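Local atomic coordinates of importin-95 (Chaetomium thermophilum, PDB entry 4XRI), a protein that is an importin-beta nuclear import receptor for protein cargo, built of HEAT repeats, and probably binds a small GTPase. Residues A[43-48]-A[67-72]; A[51-56]-A[118-123]; A[61-66]-A[106-111]; A[72-77]-A[124-129]. The protein carries 2 engineered substitutions. One frame throughout, in Å; residues are numbered along the deposited sequence.

How the contacts relate
All four contacts lie in the N-terminal part of the HEAT-repeat superhelix. Contact 1 joins helices 42-54 and 60-72, and contact 2 lays the end of the first of these on helix 114-131. Contact 3 is nested inside the loop that contact 2 closes; their centres are about 2 Å apart, and R63 of contact 3 reaches E56 and L53 of contact 2. Contact 1 lies about 10 Å from contact 2 and 11 Å from contact 4, centre to centre, and shares N72 with contact 4. Contacts 3 and 4, about 15 Å apart by centres, meet through L109 and I124. Each of these two also carries a sulfate ion, probably from the crystallisation liquor.

Contact 1: A[43-48]-A[67-72]; sequences SQYLLT and GIALKN
L46 and L70 make an apolar contact between two successive antiparallel helices, 42-54 and 60-72, in the HEAT-repeat array of importin-95. Their CA atoms are 6.2 Å apart, the closest such pair between the two segments. The leucine side chains cross at about a right angle, with L46 CD2 3.7 Å from L70 CD1. The same L70 methyl group also lies 3.7 Å from the backbone atom L46 O, so it rests on main chain as well as side chain. Beside this pair Y45 reaches across from helix 42-54 to helix 60-72. Its CG is anti to the backbone N (chi1 178°), which carries the ring out until the hydroxyl end meets a small residue: Y45 OH lies 4.0 Å from A69 CB. Both Y45 and L46 also pack on A73, in the loop just beyond helix 60-72. Farther out, the side chain of Y45 packs on L34, A37 and A38 of helix 24-40. L46 continues onto V101 of helix 95-108, and L70 onto V123 of helix 114-131, which joins the leucine pair to two further helices of the stack.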
loop_
_atom_site.group_PDB
_atom_site.type_symbol
_atom_site.label_atom_id
_atom_site.label_comp_id
_atom_site.label_asym_id
_atom_site.label_seq_id
_atom_site.Cartn_x
_atom_site.Cartn_y
_atom_site.Cartn_z
ATOM N N SER A 43 27.279 -29.627 -9.402
ATOM C CA SER A 43 28.144 -29.286 -10.526
ATOM C C SER A 43 27.657 -29.919 -11.825
ATOM O O SER A 43 27.604 -29.261 -12.865
ATOM C CB SER A 43 29.585 -29.719 -10.244
ATOM O OG SER A 43 30.138 -28.962 -9.182
ATOM N N GLN A 44 27.296 -31.196 -11.758
ATOM C CA GLN A 44 26.817 -31.916 -12.931
ATOM C C GLN A 44 25.477 -31.352 -13.390
ATOM O O GLN A 44 25.175 -31.329 -14.585
ATOM C CB GLN A 44 26.692 -33.411 -12.632
ATOM C CG GLN A 44 26.952 -34.303 -13.834
ATOM C CD GLN A 44 28.374 -34.185 -14.351
ATOM O OE1 GLN A 44 29.284 -33.785 -13.621
ATOM N NE2 GLN A 44 28.573 -34.527 -15.618
ATOM N N TYR A 45 24.684 -30.900 -12.424
ATOM C CA TYR A 45 23.419 -30.226 -12.698
ATOM C C TYR A 45 23.668 -28.960 -13.512
ATOM O O TYR A 45 22.971 -28.691 -14.490
ATOM C CB TYR A 45 22.701 -29.901 -11.385
ATOM C CG TYR A 45 21.387 -29.159 -11.524
ATOM C CD1 TYR A 45 20.288 -29.755 -12.129
ATOM C CD2 TYR A 45 21.236 -27.875 -11.014
ATOM C CE1 TYR A 45 19.081 -29.083 -12.243
ATOM C CE2 TYR A 45 20.036 -27.196 -11.121
ATOM C CZ TYR A 45 18.961 -27.806 -11.735
ATOM O OH TYR A 45 17.766 -27.133 -11.845
ATOM N N LEU A 46 24.680 -28.198 -13.108
ATOM C CA LEU A 46 25.049 -26.970 -13.803
ATOM C C LEU A 46 25.519 -27.252 -15.225
ATOM O O LEU A 46 25.086 -26.595 -16.171
ATOM C CB LEU A 46 26.145 -26.222 -13.039
ATOM C CG LEU A 46 25.796 -25.728 -11.635
ATOM C CD1 LEU A 46 26.875 -24.785 -11.120
ATOM C CD2 LEU A 46 24.433 -25.059 -11.620
ATOM N N LEU A 47 26.408 -28.231 -15.363
ATOM C CA LEU A 47 26.942 -28.617 -16.665
ATOM C C LEU A 47 25.846 -29.058 -17.622
ATOM O O LEU A 47 25.786 -28.602 -18.765
ATOM C CB LEU A 47 27.965 -29.741 -16.509
ATOM C CG LEU A 47 29.359 -29.304 -16.066
ATOM C CD1 LEU A 47 30.250 -30.510 -15.833
ATOM C CD2 LEU A 47 29.954 -28.391 -17.117
ATOM N N THR A 48 24.988 -29.952 -17.144
ATOM C CA THR A 48 23.878 -30.464 -17.939
ATOM C C THR A 48 23.006 -29.334 -18.474
ATOM O O THR A 48 22.658 -29.301 -19.656
ATOM C CB THR A 48 22.996 -31.427 -17.120
ATOM O OG1 THR A 48 23.798 -32.506 -16.623
ATOM C CG2 THR A 48 21.874 -31.986 -17.983
ATOM N N GLY A 67 18.295 -22.515 -19.431
ATOM C CA GLY A 67 18.996 -21.324 -18.987
ATOM C C GLY A 67 18.387 -20.723 -17.738
ATOM O O GLY A 67 19.103 -20.260 -16.850
ATOM N N ILE A 68 17.059 -20.727 -17.668
ATOM C CA ILE A 68 16.357 -20.196 -16.506
ATOM C C ILE A 68 16.631 -21.052 -15.278
ATOM O O ILE A 68 16.910 -20.534 -14.196
ATOM C CB ILE A 68 14.834 -20.120 -16.737
ATOM C CG1 ILE A 68 14.523 -19.187 -17.904
ATOM C CG2 ILE A 68 14.128 -19.642 -15.479
ATOM C CD1 ILE A 68 15.200 -17.846 -17.802
ATOM N N ALA A 69 16.554 -22.367 -15.460
ATOM C CA ALA A 69 16.832 -23.315 -14.387
ATOM C C ALA A 69 18.259 -23.154 -13.881
ATOM O O ALA A 69 18.513 -23.204 -12.678
ATOM C CB ALA A 69 16.595 -24.742 -14.863
ATOM N N LEU A 70 19.184 -22.958 -14.815
ATOM C CA LEU A 70 20.589 -22.735 -14.493
ATOM C C LEU A 70 20.767 -21.460 -13.679
ATOM O O LEU A 70 21.466 -21.449 -12.667
ATOM C CB LEU A 70 21.422 -22.665 -15.773
ATOM C CG LEU A 70 22.913 -22.363 -15.620
ATOM C CD1 LEU A 70 23.606 -23.450 -14.818
ATOM C CD2 LEU A 70 23.558 -22.206 -16.992
ATOM N N LYS A 71 20.127 -20.388 -14.137
ATOM C CA LYS A 71 20.137 -19.114 -13.430
ATOM C C LYS A 71 19.621 -19.276 -12.005
ATOM O O LYS A 71 20.206 -18.750 -11.056
ATOM C CB LYS A 71 19.292 -18.079 -14.184
ATOM C CG LYS A 71 19.240 -16.699 -13.536
ATOM C CD LYS A 71 17.946 -16.481 -12.757
ATOM C CE LYS A 71 16.722 -16.569 -13.654
ATOM N NZ LYS A 71 15.467 -16.296 -12.896
ATOM N N ASN A 72 18.524 -20.013 -11.865
ATOM C CA ASN A 72 17.893 -20.216 -10.567
ATOM C C ASN A 72 18.674 -21.154 -9.657
ATOM O O ASN A 72 18.354 -21.295 -8.476
ATOM C CB ASN A 72 16.476 -20.760 -10.750
ATOM C CG ASN A 72 15.516 -19.719 -11.285
ATOM O OD1 ASN A 72 15.739 -18.519 -11.137
ATOM N ND2 ASN A 72 14.434 -20.175 -11.903
#

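Contact 2: A[51-56]-A[118-123]; sequences QALANE and QAAAQV
L53 is the bump of this buried contact, which brings the last turn of helix 42-54 against helix 114-131 within the all-helical HEAT-repeat stack. The hollow is formed by A119, A120 and V123 on one side of helix 114-131; two alanines make its floor shallow and V123 raises one wall. Even the nearest pair of CA atoms, those of L53 and A120, are 7.5 Å apart, and the leucine spans that distance alone. With CG anti to the backbone N (chi1 165°), its forked end projects into the hollow and the two methyl groups divide the surface between them. L53 CD1 lies 4.0 Å from A119 CB. The other branch settles over the next residue, with L53 CD2 4.1 Å from A120 CA, and the same methyl group goes on to meet the valine. These are ordinary van der Waals contacts, and no hydrogen bond links the two segments. T108 of helix 95-108 packs on both L53 and A120, adding to the wall of the hollow, while V123 also touches L70 of helix 60-72. The leucine and valine side chains reach toward each other tip to tip: L53 CD2 is 4.1 Å from V123 CG2, the valine branch that lies beside its own backbone N.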
loop_
_atom_site.group_PDB
_atom_site.type_symbol
_atom_site.label_atom_id
_atom_site.label_comp_id
_atom_site.label_asym_id
_atom_site.label_seq_id
_atom_site.Cartn_x
_atom_site.Cartn_y
_atom_site.Cartn_z
ATOM N N GLN A 51 24.784 -26.949 -20.978
ATOM C CA GLN A 51 25.007 -27.646 -22.239
ATOM C C GLN A 51 23.723 -27.676 -23.059
ATOM O O GLN A 51 23.748 -27.498 -24.279
ATOM C CB GLN A 51 25.520 -29.065 -21.996
ATOM C CG GLN A 51 27.017 -29.140 -21.745
ATOM C CD GLN A 51 27.493 -30.549 -21.445
ATOM O OE1 GLN A 51 26.820 -31.308 -20.747
ATOM N NE2 GLN A 51 28.657 -30.907 -21.977
ATOM N N ALA A 52 22.603 -27.897 -22.378
ATOM C CA ALA A 52 21.294 -27.896 -23.023
ATOM C C ALA A 52 20.941 -26.498 -23.514
ATOM O O ALA A 52 20.249 -26.331 -24.519
ATOM C CB ALA A 52 20.232 -28.407 -22.067
ATOM N N LEU A 53 21.430 -25.496 -22.794
ATOM C CA LEU A 53 21.245 -24.106 -23.187
ATOM C C LEU A 53 22.058 -23.780 -24.437
ATOM O O LEU A 53 21.613 -23.026 -25.304
ATOM C CB LEU A 53 21.641 -23.175 -22.037
ATOM C CG LEU A 53 21.851 -21.694 -22.358
ATOM C CD1 LEU A 53 20.561 -21.053 -22.847
ATOM C CD2 LEU A 53 22.398 -20.956 -21.139
ATOM N N ALA A 54 23.244 -24.370 -24.533
ATOM C CA ALA A 54 24.168 -24.064 -25.620
ATOM C C ALA A 54 23.884 -24.892 -26.873
ATOM O O ALA A 54 24.422 -24.613 -27.944
ATOM C CB ALA A 54 25.605 -24.281 -25.162
ATOM N N ASN A 55 23.031 -25.902 -26.736
ATOM C CA ASN A 55 22.739 -26.818 -27.836
ATOM C C ASN A 55 21.898 -26.169 -28.936
ATOM O O ASN A 55 20.710 -25.912 -28.753
ATOM C CB ASN A 55 22.024 -28.064 -27.301
ATOM C CG ASN A 55 21.896 -29.165 -28.345
ATOM O OD1 ASN A 55 22.176 -28.961 -29.526
ATOM N ND2 ASN A 55 21.456 -30.340 -27.907
ATOM N N GLU A 56 22.520 -25.929 -30.087
ATOM C CA GLU A 56 21.838 -25.301 -31.216
ATOM C C GLU A 56 20.846 -26.235 -31.905
ATOM O O GLU A 56 20.063 -25.803 -32.752
ATOM C CB GLU A 56 22.857 -24.804 -32.243
ATOM C CG GLU A 56 23.748 -23.683 -31.742
ATOM C CD GLU A 56 22.993 -22.386 -31.520
ATOM O OE1 GLU A 56 21.902 -22.214 -32.106
ATOM O OE2 GLU A 56 23.492 -21.539 -30.751
ATOM N N GLN A 118 18.716 -14.708 -24.858
ATOM C CA GLN A 118 18.170 -13.984 -23.714
ATOM C C GLN A 118 18.455 -14.734 -22.422
ATOM O O GLN A 118 18.884 -14.143 -21.431
ATOM C CB GLN A 118 16.660 -13.775 -23.873
ATOM C CG GLN A 118 16.074 -12.684 -22.991
ATOM C CD GLN A 118 15.761 -13.159 -21.584
ATOM O OE1 GLN A 118 15.721 -14.360 -21.312
ATOM N NE2 GLN A 118 15.535 -12.211 -20.680
ATOM N N ALA A 119 18.206 -16.041 -22.445
ATOM C CA ALA A 119 18.429 -16.895 -21.281
ATOM C C ALA A 119 19.892 -16.873 -20.856
ATOM O O ALA A 119 20.199 -16.816 -19.665
ATOM C CB ALA A 119 17.987 -18.317 -21.577
ATOM N N ALA A 120 20.788 -16.907 -21.838
ATOM C CA ALA A 120 22.220 -16.851 -21.573
ATOM C C ALA A 120 22.598 -15.523 -20.919
ATOM O O ALA A 120 23.476 -15.471 -20.057
ATOM C CB ALA A 120 23.006 -17.054 -22.856
ATOM N N ALA A 121 21.928 -14.454 -21.338
ATOM C CA ALA A 121 22.150 -13.133 -20.756
ATOM C C ALA A 121 21.775 -13.124 -19.279
ATOM O O ALA A 121 22.462 -12.517 -18.457
ATOM C CB ALA A 121 21.361 -12.073 -21.512
ATOM N N GLN A 122 20.682 -13.809 -18.952
ATOM C CA GLN A 122 20.250 -13.949 -17.564
ATOM C C GLN A 122 21.283 -14.713 -16.742
ATOM O O GLN A 122 21.620 -14.315 -15.627
ATOM C CB GLN A 122 18.896 -14.658 -17.483
ATOM C CG GLN A 122 17.725 -13.826 -17.965
ATOM C CD GLN A 122 16.388 -14.431 -17.575
ATOM O OE1 GLN A 122 16.117 -14.661 -16.396
ATOM N NE2 GLN A 122 15.553 -14.711 -18.570
ATOM N N VAL A 123 21.781 -15.807 -17.306
ATOM C CA VAL A 123 22.787 -16.626 -16.645
ATOM C C VAL A 123 24.040 -15.814 -16.339
ATOM O O VAL A 123 24.552 -15.835 -15.218
ATOM C CB VAL A 123 23.174 -17.847 -17.508
ATOM C CG1 VAL A 123 24.347 -18.584 -16.884
ATOM C CG2 VAL A 123 21.982 -18.772 -17.682
#

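Contact 3: A[61-66]-A[106-111]; sequences HIRAAA and LETLAS. With SO4 (sulfate ion), chain C.
S111 OG is gripped by three groups: it is hydrogen-bonded to E56 OE2 and to the backbone N of N113, and it receives a weak bond from R63. In that weak bond R63 NH1 lies 3.3 Å from S111 OG, and the N-H...O angle of 127° is far from straight. The guanidinium lies obliquely to the serine hydroxyl. The stronger partners of the guanidinium come from the end of helix 42-54 and the loop that follows: R63 NH1 forms a salt bridge with E56 OE1, and R63 NE hydrogen-bonds to L53 O. E56 thus ties arginine and serine together through its two oxygens. A bend in the arginine chain at chi3 (68°) turns the guanidinium toward these groups. The long side chain covers a wide span, since the CA atoms of R63 and T108 are 10.1 Å apart. T108 contributes its methyl group, with T108 CG2 3.9 Å from R63 NH2, while its hydroxyl is hydrogen-bonded to L104 O. A type I turn from T108 to S111, closed by S111 N on T108 O, brings the serine round to the arginine. Near the start of helix 60-72 the backbone N of H61 binds sulfate O2 at 3.1 Å, and K115 NZ also holds this ion; the imidazole ND1 points at the same oxygen, at a doubtfully short distance. R63 packs on A116 and T108 on A120 of helix 114-131, T108 touches L53 and A54 of helix 42-54, and L109 leans on A158 and S159 of helix 153-168.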
loop_
_atom_site.group_PDB
_atom_site.type_symbol
_atom_site.label_atom_id
_atom_site.label_comp_id
_atom_site.label_asym_id
_atom_site.label_seq_id
_atom_site.Cartn_x
_atom_site.Cartn_y
_atom_site.Cartn_z
ATOM N N HIS A 61 12.532 -22.835 -26.724
ATOM C CA HIS A 61 11.855 -22.835 -25.433
ATOM C C HIS A 61 12.492 -23.831 -24.465
ATOM O O HIS A 61 12.492 -23.611 -23.253
ATOM C CB HIS A 61 10.362 -23.134 -25.606
ATOM C CG HIS A 61 10.066 -24.521 -26.086
ATOM N ND1 HIS A 61 10.051 -24.861 -27.422
ATOM C CD2 HIS A 61 9.757 -25.651 -25.408
ATOM C CE1 HIS A 61 9.754 -26.142 -27.545
ATOM N NE2 HIS A 61 9.570 -26.645 -26.337
ATOM N N ILE A 62 13.046 -24.913 -25.001
ATOM C CA ILE A 62 13.781 -25.868 -24.177
ATOM C C ILE A 62 15.067 -25.233 -23.662
ATOM O O ILE A 62 15.390 -25.328 -22.475
ATOM C CB ILE A 62 14.123 -27.155 -24.952
ATOM C CG1 ILE A 62 12.843 -27.886 -25.359
ATOM C CG2 ILE A 62 15.006 -28.067 -24.108
ATOM C CD1 ILE A 62 11.961 -28.257 -24.188
ATOM N N ARG A 63 15.795 -24.585 -24.566
ATOM C CA ARG A 63 17.052 -23.930 -24.225
ATOM C C ARG A 63 16.842 -22.818 -23.205
ATOM O O ARG A 63 17.630 -22.665 -22.273
ATOM C CB ARG A 63 17.714 -23.368 -25.483
ATOM C CG ARG A 63 18.006 -24.416 -26.537
ATOM C CD ARG A 63 18.549 -23.787 -27.803
ATOM N NE ARG A 63 19.876 -23.213 -27.607
ATOM C CZ ARG A 63 20.560 -22.581 -28.554
ATOM N NH1 ARG A 63 20.034 -22.434 -29.763
ATOM N NH2 ARG A 63 21.763 -22.087 -28.290
ATOM N N ALA A 64 15.777 -22.043 -23.394
ATOM C CA ALA A 64 15.429 -20.982 -22.459
ATOM C C ALA A 64 15.145 -21.570 -21.086
ATOM O O ALA A 64 15.636 -21.073 -20.074
ATOM C CB ALA A 64 14.227 -20.193 -22.965
ATOM N N ALA A 65 14.354 -22.641 -21.066
ATOM C CA ALA A 65 14.019 -23.345 -19.833
ATOM C C ALA A 65 15.271 -23.813 -19.100
ATOM O O ALA A 65 15.371 -23.687 -17.879
ATOM C CB ALA A 65 13.115 -24.528 -20.133
ATOM N N ALA A 66 16.223 -24.345 -19.860
ATOM C CA ALA A 66 17.496 -24.795 -19.308
ATOM C C ALA A 66 18.267 -23.628 -18.704
ATOM O O ALA A 66 18.818 -23.733 -17.609
ATOM C CB ALA A 66 18.329 -25.479 -20.382
ATOM N N LEU A 106 28.699 -17.582 -22.222
ATOM C CA LEU A 106 29.220 -16.497 -23.048
ATOM C C LEU A 106 29.015 -16.760 -24.533
ATOM O O LEU A 106 28.573 -15.884 -25.277
ATOM C CB LEU A 106 30.710 -16.281 -22.769
ATOM C CG LEU A 106 31.116 -15.085 -21.908
ATOM C CD1 LEU A 106 32.631 -14.943 -21.884
ATOM C CD2 LEU A 106 30.454 -13.814 -22.418
ATOM N N GLU A 107 29.346 -17.975 -24.957
ATOM C CA GLU A 107 29.265 -18.347 -26.364
ATOM C C GLU A 107 27.823 -18.382 -26.875
ATOM O O GLU A 107 27.568 -18.114 -28.049
ATOM C CB GLU A 107 29.940 -19.705 -26.587
ATOM C CG GLU A 107 31.457 -19.651 -26.488
ATOM C CD GLU A 107 32.097 -21.021 -26.351
ATOM O OE1 GLU A 107 33.343 -21.092 -26.291
ATOM O OE2 GLU A 107 31.358 -22.027 -26.297
ATOM N N THR A 108 26.886 -18.689 -25.984
ATOM C CA THR A 108 25.475 -18.818 -26.344
ATOM C C THR A 108 24.854 -17.460 -26.701
ATOM O O THR A 108 23.820 -17.390 -27.371
ATOM C CB THR A 108 24.682 -19.485 -25.194
ATOM O OG1 THR A 108 25.254 -20.765 -24.901
ATOM C CG2 THR A 108 23.210 -19.683 -25.556
ATOM N N LEU A 109 25.498 -16.378 -26.268
ATOM C CA LEU A 109 25.046 -15.031 -26.616
ATOM C C LEU A 109 24.976 -14.823 -28.128
ATOM O O LEU A 109 24.186 -14.017 -28.619
ATOM C CB LEU A 109 25.967 -13.975 -26.004
ATOM C CG LEU A 109 26.012 -13.816 -24.484
ATOM C CD1 LEU A 109 26.928 -12.657 -24.121
ATOM C CD2 LEU A 109 24.617 -13.603 -23.912
ATOM N N ALA A 110 25.809 -15.557 -28.858
ATOM C CA ALA A 110 25.916 -15.397 -30.304
ATOM C C ALA A 110 24.847 -16.186 -31.058
ATOM O O ALA A 110 24.704 -16.041 -32.272
ATOM C CB ALA A 110 27.302 -15.815 -30.773
ATOM N N SER A 111 24.104 -17.020 -30.335
ATOM C CA SER A 111 23.081 -17.868 -30.941
ATOM C C SER A 111 22.024 -17.065 -31.691
ATOM O O SER A 111 21.530 -16.061 -31.184
ATOM C CB SER A 111 22.402 -18.731 -29.872
ATOM O OG SER A 111 21.364 -19.511 -30.441
HETATM S S SO4 C . 9.991 -22.382 -29.744
HETATM O O1 SO4 C . 8.670 -22.481 -29.132
HETATM O O2 SO4 C . 10.835 -23.463 -29.244
HETATM O O3 SO4 C . 9.868 -22.498 -31.194
HETATM O O4 SO4 C . 10.589 -21.092 -29.413
#

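Contact 4: A[72-77]-A[124-129]; sequences NAFSAR and IAAIAA. With SO4 (sulfate ion), chain G.
The backbone of 72-77 leaves helix 60-72 for a loop, extended at S75 and A76, and passes helix 114-131 most closely where the CA atoms of S75 and A126 are 6.3 Å apart. This loop leads to helix 79-91 within the HEAT-repeat stack, and the contact packs it onto the side of a helix. F74 carries most of the touch. Its CG stands between the backbone N and the carbonyl carbon (chi1 45°), which swings the ring toward A126 and I127. The CE1 side of the ring does most of the work: F74 CE1 is 3.5 Å from I127 CG1 and 3.8 Å from A126 CB, both met obliquely, with F74 CZ 3.7 Å from the same I127 CG1. The ring also meets W89 of helix 79-91, the two planes about 45° apart, and I127 touches W89 too. Next in the loop, S75 CB lies 4.1 Å from A126 CB, while S75 OG is hydrogen-bonded to K71 O. At the far end of the loop R77 meets a sulfate ion with both its backbone N and its guanidinium. R77 N reaches sulfate O3 at 2.8 Å, nearly straight at 168°, and the same oxygen sits over the centre of one guanidinium face. A water also bridges loop and helix, donating to A126 O at 2.7 Å and, weakly, to F74 O at 3.4 Å.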
loop_
_atom_site.group_PDB
_atom_site.type_symbol
_atom_site.label_atom_id
_atom_site.label_comp_id
_atom_site.label_asym_id
_atom_site.label_seq_id
_atom_site.Cartn_x
_atom_site.Cartn_y
_atom_site.Cartn_z
ATOM N N ASN A 72 18.524 -20.013 -11.865
ATOM C CA ASN A 72 17.893 -20.216 -10.567
ATOM C C ASN A 72 18.674 -21.154 -9.657
ATOM O O ASN A 72 18.354 -21.295 -8.476
ATOM C CB ASN A 72 16.476 -20.760 -10.750
ATOM C CG ASN A 72 15.516 -19.719 -11.285
ATOM O OD1 ASN A 72 15.739 -18.519 -11.137
ATOM N ND2 ASN A 72 14.434 -20.175 -11.903
ATOM N N ALA A 73 19.699 -21.796 -10.207
ATOM C CA ALA A 73 20.493 -22.741 -9.433
ATOM C C ALA A 73 21.417 -22.020 -8.459
ATOM O O ALA A 73 21.874 -22.607 -7.478
ATOM C CB ALA A 73 21.296 -23.642 -10.354
ATOM N N PHE A 74 21.685 -20.747 -8.726
ATOM C CA PHE A 74 22.535 -19.954 -7.845
ATOM C C PHE A 74 22.107 -18.488 -7.802
ATOM O O PHE A 74 22.942 -17.595 -7.669
ATOM C CB PHE A 74 24.001 -20.064 -8.273
ATOM C CG PHE A 74 24.216 -19.920 -9.755
ATOM C CD1 PHE A 74 24.388 -18.672 -10.327
ATOM C CD2 PHE A 74 24.256 -21.036 -10.574
ATOM C CE1 PHE A 74 24.590 -18.538 -11.688
ATOM C CE2 PHE A 74 24.458 -20.911 -11.934
ATOM C CZ PHE A 74 24.627 -19.659 -12.493
ATOM N N SER A 75 20.804 -18.247 -7.913
ATOM C CA SER A 75 20.268 -16.896 -7.784
ATOM C C SER A 75 18.810 -16.915 -7.332
ATOM O O SER A 75 18.080 -17.866 -7.605
ATOM C CB SER A 75 20.399 -16.130 -9.101
ATOM O OG SER A 75 19.576 -16.702 -10.098
ATOM N N ALA A 76 18.399 -15.859 -6.635
ATOM C CA ALA A 76 17.025 -15.731 -6.158
ATOM C C ALA A 76 16.695 -14.281 -5.816
ATOM O O ALA A 76 17.590 -13.465 -5.613
ATOM C CB ALA A 76 16.797 -16.624 -4.945
ATOM N N ARG A 77 15.407 -13.963 -5.758
ATOM C CA ARG A 77 14.974 -12.625 -5.366
ATOM C C ARG A 77 15.092 -12.446 -3.860
ATOM O O ARG A 77 15.552 -11.410 -3.383
ATOM C CB ARG A 77 13.537 -12.361 -5.819
ATOM C CG ARG A 77 13.412 -11.957 -7.277
ATOM C CD ARG A 77 11.958 -11.785 -7.684
ATOM N NE ARG A 77 11.147 -12.940 -7.309
ATOM C CZ ARG A 77 11.183 -14.115 -7.930
ATOM N NH1 ARG A 77 11.997 -14.302 -8.960
ATOM N NH2 ARG A 77 10.406 -15.106 -7.515
ATOM N N ILE A 124 24.518 -15.093 -17.347
ATOM C CA ILE A 124 25.726 -14.285 -17.228
ATOM C C ILE A 124 25.592 -13.207 -16.151
ATOM O O ILE A 124 26.522 -12.970 -15.377
ATOM C CB ILE A 124 26.077 -13.637 -18.580
ATOM C CG1 ILE A 124 26.667 -14.694 -19.514
ATOM C CG2 ILE A 124 27.049 -12.478 -18.398
ATOM C CD1 ILE A 124 26.829 -14.234 -20.934
ATOM N N ALA A 125 24.426 -12.571 -16.100
ATOM C CA ALA A 125 24.146 -11.543 -15.103
ATOM C C ALA A 125 24.195 -12.122 -13.695
ATOM O O ALA A 125 24.737 -11.505 -12.776
ATOM C CB ALA A 125 22.789 -10.909 -15.365
ATOM N N ALA A 126 23.627 -13.315 -13.540
ATOM C CA ALA A 126 23.586 -14.000 -12.252
ATOM C C ALA A 126 24.990 -14.357 -11.771
ATOM O O ALA A 126 25.316 -14.189 -10.594
ATOM C CB ALA A 126 22.731 -15.248 -12.346
ATOM N N ILE A 127 25.817 -14.849 -12.687
ATOM C CA ILE A 127 27.196 -15.195 -12.363
ATOM C C ILE A 127 28.000 -13.937 -12.043
ATOM O O ILE A 127 28.779 -13.909 -11.088
ATOM C CB ILE A 127 27.875 -15.953 -13.516
ATOM C CG1 ILE A 127 27.172 -17.288 -13.766
ATOM C CG2 ILE A 127 29.348 -16.176 -13.216
ATOM C CD1 ILE A 127 27.781 -18.095 -14.892
ATOM N N ALA A 128 27.792 -12.897 -12.845
ATOM C CA ALA A 128 28.510 -11.639 -12.682
ATOM C C ALA A 128 28.238 -11.000 -11.324
ATOM O O ALA A 128 29.135 -10.420 -10.710
ATOM C CB ALA A 128 28.140 -10.672 -13.799
ATOM N N ALA A 129 26.997 -11.114 -10.860
ATOM C CA ALA A 129 26.597 -10.548 -9.576
ATOM C C ALA A 129 27.389 -11.179 -8.436
ATOM O O ALA A 129 27.593 -10.567 -7.387
ATOM C CB ALA A 129 25.108 -10.735 -9.355
HETATM S S SO4 G . 12.798 -16.709 -5.343
HETATM O O1 SO4 G . 12.932 -16.261 -3.959
HETATM O O2 SO4 G . 13.617 -17.900 -5.550
HETATM O O3 SO4 G . 13.242 -15.647 -6.241
HETATM O O4 SO4 G . 11.400 -17.030 -5.620
HETATM O O HOH W 1 23.482 -14.379 -8.564
#